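Local coordinates for 2-keto acid:ferredoxin oxidoreductase subunit alpha (Pyrococcus furiosus, PDB 4WBX), which probably serves as the alpha subunit of a thiamine diphosphate-dependent enzyme that oxidises 2-oxoglutarate with coenzyme A to succinyl-CoA and passes the electrons to ferredoxin, at the interface of chains A and B and the interface of chains A and C. Residues are numbered along the deposited sequence; one frame, centred on the assembly and turned at random. Chains: chain A/B/C, 2-keto acid:ferredoxin oxidoreductase subunit alpha.

Contact 1 and contact 2 join chain A to two copies of itself, B and C, and the centres of their C-alpha atoms lie about 24 Å apart. They share helix 103-111: its B copy supplies a tyrosine to contact 1, and its C copy a glutamate to contact 2. Because both interfaces are two-fold symmetric, the same helix of chain A serves both neighbours through the twin patches. Contact 1 is an apolar patch, whereas contact 2 mixes packing with polar groups. Four alpha chains make up the deposited assembly, but the enzyme is a heterotetramer of KorA to KorD, so these pairings may not all be physiological.

Contact 1: the interface of chains A and B. Residues chain A 40, 66, 68, 70; chain B 81-82, 85, 108.
A:Ile68 and B:Trp85 meet through similar first torsions: in each, the branch that makes the contact points away from its own carbonyl carbon (chi1 -81° for the isoleucine CG1, -83° for the tryptophan CG). The isoleucine then runs on extended, and the terminal methyl CD1 of A:Ile68 reaches 3.4 Å from the indole CD1 of B:Trp85. It approaches from the face side but stands beyond the rim of the five-membered ring rather than over its middle. A:Val66 joins it there: its methyl CG2 is displaced to the same side of the B:Trp85 indole plane, just beyond the rim at CE3, 4.1 Å away. The two residues lie on one strand, 66-69, and share a single indole from helix 73-85.

A second aromatic group comes from helix 103-111. The other methyl of A:Ile68, CG2, lies off the plane of the B:Tyr108 ring and past its hydroxyl end, 3.4 Å from OH. The chain of A:Met70, bent at chi3 (-135°), brings its methyl CE to that side of the B:Tyr108 ring plane, outside the CD2-CE2 edge, 3.9 Å from CE2. If an alanine replaced B:Tyr108, both methyls would lose the tyrosine as a neighbour, and the methionine end would probably be freer to turn. CE of A:Met70 also touches B:Ile81, whose CG2 is 4.0 Å from it. That isoleucine methyl has a second role within chain B, lying in plane at the edge of the B:Trp85 ring, where it probably helps to hold the indole in place.

The patch illustrates how a symmetric interface can be built from a strand laid against helices: branched aliphatic side chains fit beside flat rings, and a glycine lets a ring come near the helix backbone. The tilted phenyl group of A:Phe40 brings its CE1-CZ rim to B:Gly82, whose carbonyl O and CA both lie off the ring plane, with CZ 4.0 Å from the glycine CA.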
# COMPACT_ATOMS: atom_id res chain seq x y z
N PHE A 40 23.37 -1.36 0.63
CA PHE A 40 22.01 -1.01 1.01
C PHE A 40 21.15 -2.26 1.02
O PHE A 40 21.06 -2.99 0.03
CB PHE A 40 21.42 0.02 0.06
CG PHE A 40 20.09 0.57 0.51
CD1 PHE A 40 20.03 1.74 1.26
CD2 PHE A 40 18.90 -0.07 0.19
CE1 PHE A 40 18.83 2.25 1.68
CE2 PHE A 40 17.71 0.43 0.61
CZ PHE A 40 17.66 1.59 1.36
N VAL A 66 24.12 0.18 5.05
CA VAL A 66 22.93 0.55 5.81
C VAL A 66 21.81 -0.45 5.65
O VAL A 66 21.55 -0.94 4.54
CB VAL A 66 22.42 1.95 5.39
CG1 VAL A 66 22.39 2.05 3.90
CG2 VAL A 66 21.03 2.21 5.96
N ILE A 68 17.70 -1.02 6.40
CA ILE A 68 16.52 -0.20 6.63
C ILE A 68 15.31 -1.08 6.93
O ILE A 68 14.81 -1.78 6.05
CB ILE A 68 16.23 0.71 5.41
CG1 ILE A 68 17.14 1.94 5.46
CG2 ILE A 68 14.78 1.19 5.39
CD1 ILE A 68 16.69 3.08 4.56
N MET A 70 11.95 -1.78 7.00
CA MET A 70 10.67 -1.24 6.59
C MET A 70 9.54 -2.23 6.76
O MET A 70 9.60 -3.38 6.31
CB MET A 70 10.73 -0.73 5.15
CG MET A 70 10.51 0.78 5.09
SD MET A 70 11.25 1.59 3.67
CE MET A 70 11.97 3.00 4.49
N ILE B 81 13.52 8.25 1.18
CA ILE B 81 14.22 7.80 2.40
C ILE B 81 15.41 6.93 2.02
O ILE B 81 16.51 7.09 2.57
CB ILE B 81 13.31 7.02 3.36
CG1 ILE B 81 12.31 7.98 4.03
CG2 ILE B 81 14.15 6.33 4.43
CD1 ILE B 81 11.04 7.32 4.51
N GLY B 82 15.19 6.03 1.06
CA GLY B 82 16.24 5.19 0.52
C GLY B 82 17.35 5.94 -0.21
O GLY B 82 18.53 5.66 -0.03
N TRP B 85 19.46 7.76 2.50
CA TRP B 85 20.40 6.85 3.16
C TRP B 85 21.57 6.42 2.29
O TRP B 85 22.65 6.21 2.81
CB TRP B 85 19.66 5.63 3.70
CG TRP B 85 19.07 5.98 4.99
CD1 TRP B 85 17.75 6.21 5.28
CD2 TRP B 85 19.79 6.27 6.18
NE1 TRP B 85 17.62 6.59 6.59
CE2 TRP B 85 18.86 6.63 7.16
CE3 TRP B 85 21.15 6.24 6.51
CZ2 TRP B 85 19.24 6.96 8.45
CZ3 TRP B 85 21.52 6.57 7.78
CH2 TRP B 85 20.57 6.93 8.73
N TYR B 108 8.63 6.83 10.29
CA TYR B 108 9.84 6.03 10.23
C TYR B 108 11.08 6.91 10.02
O TYR B 108 12.13 6.65 10.63
CB TYR B 108 9.74 4.96 9.13
CG TYR B 108 11.03 4.22 8.99
CD1 TYR B 108 11.28 3.07 9.74
CD2 TYR B 108 12.03 4.69 8.15
CE1 TYR B 108 12.48 2.40 9.63
CE2 TYR B 108 13.24 4.03 8.04
CZ TYR B 108 13.45 2.89 8.79
OH TYR B 108 14.66 2.25 8.66

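Contact 2: the interface of chains A and C. Residues chain A 96-98, 100, 138; chain C 104, 146-148.
A:Gly96 takes a backbone conformation (phi 77°, psi -132°) that glycine readily adopts, and it turns its CA towards the imidazole of C:His147. CA of A:Gly96 sits over the centre of the C:His147 ring in a CH-pi contact, 3.6 Å from the centroid, a close approach that the lack of a side chain allows. Next to it, CD of A:Pro97 packs at 3.8 Å from CD2 of C:His147, so the glycine and the proline at the start of helix 97-101 together lie against the imidazole.

A:Asp138 comes to the rim of the same imidazole. Its carboxyl carbon CG lies in the ring plane at the ND1 side, while the carboxylate is turned steeply across the ring, the two planes 78° apart. The modelled separation of OD1 and ND1 is too short to be trusted, so the strength of that link remains doubtful, although the facing of the two groups is plain. The backbone NH of C:Gly148 adds a weak hydrogen bond to the same carboxylate oxygen, N to OD1 of A:Asp138 3.2 Å.

A:Ser100 lines the other part of the junction. Its OG lies 3.3 Å from CB of C:His147, while its CB rests 3.9 Å from CA of C:Glu104. The side chain of C:Glu104 runs past the proline, with its CG 3.6 Å from CB of A:Pro97, and its carboxylate OE2 comes 3.2 Å from O of A:Pro97, a pairing of two oxygens that is not a hydrogen bond.

The worked lesson is that a glycine with no side chain leaves its CA able to lie on a partner's ring. In the fold, A:Gly96 follows strand 90-94 and A:Pro97 opens helix 97-101, while A:Asp138 immediately precedes helix 139-144. The partner's C:His147 occupies the loop shortly after its own helix 139-144, and C:Glu104 lies near the start of helix 103-111.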
# COMPACT_ATOMS: atom_id res chain seq x y z
N GLY A 96 6.35 -14.87 -0.11
CA GLY A 96 4.94 -15.17 -0.20
C GLY A 96 4.16 -13.99 -0.70
O GLY A 96 4.52 -13.37 -1.70
N PRO A 97 3.07 -13.67 -0.02
CA PRO A 97 2.25 -12.58 -0.56
C PRO A 97 2.96 -11.23 -0.48
O PRO A 97 2.50 -10.27 -1.05
CB PRO A 97 0.98 -12.62 0.30
CG PRO A 97 1.33 -13.42 1.50
CD PRO A 97 2.43 -14.36 1.11
N GLY A 98 4.08 -11.17 0.22
CA GLY A 98 4.90 -9.98 0.20
C GLY A 98 5.38 -9.79 -1.22
O GLY A 98 5.37 -8.67 -1.76
N SER A 100 4.09 -10.70 -3.97
CA SER A 100 3.01 -10.14 -4.78
C SER A 100 2.97 -8.61 -4.67
O SER A 100 2.90 -7.94 -5.67
CB SER A 100 1.67 -10.74 -4.35
OG SER A 100 1.62 -12.12 -4.67
N ASP A 138 6.25 -20.04 -6.61
CA ASP A 138 6.42 -18.70 -7.15
C ASP A 138 7.30 -18.71 -8.38
O ASP A 138 7.90 -17.68 -8.70
CB ASP A 138 7.04 -17.72 -6.13
CG ASP A 138 6.19 -17.52 -4.88
OD1 ASP A 138 5.01 -17.95 -4.84
OD2 ASP A 138 6.70 -16.89 -3.92
N GLU C 104 -1.90 -9.58 -4.52
CA GLU C 104 -2.02 -10.20 -3.20
C GLU C 104 -3.46 -10.47 -2.78
O GLU C 104 -3.80 -11.59 -2.42
CB GLU C 104 -1.37 -9.35 -2.14
CG GLU C 104 -1.29 -10.05 -0.77
CD GLU C 104 -0.92 -9.10 0.35
OE1 GLU C 104 -1.70 -8.15 0.62
OE2 GLU C 104 0.17 -9.27 0.94
N THR C 146 -0.72 -14.01 -9.19
CA THR C 146 -0.91 -14.51 -7.84
C THR C 146 0.33 -15.27 -7.32
O THR C 146 1.01 -15.95 -8.07
CB THR C 146 -2.12 -15.44 -7.82
OG1 THR C 146 -3.30 -14.63 -7.84
CG2 THR C 146 -2.18 -16.27 -6.60
N HIS C 147 0.63 -15.12 -6.03
CA HIS C 147 1.64 -15.97 -5.42
C HIS C 147 1.05 -17.36 -5.14
O HIS C 147 -0.12 -17.47 -4.74
CB HIS C 147 2.18 -15.34 -4.13
CG HIS C 147 2.49 -16.35 -3.06
ND1 HIS C 147 3.59 -17.19 -3.12
CD2 HIS C 147 1.83 -16.67 -1.92
CE1 HIS C 147 3.59 -17.98 -2.05
NE2 HIS C 147 2.54 -17.68 -1.31
N GLY C 148 1.84 -18.39 -5.36
CA GLY C 148 1.46 -19.74 -4.99
C GLY C 148 0.81 -20.57 -6.08
O GLY C 148 0.90 -20.26 -7.27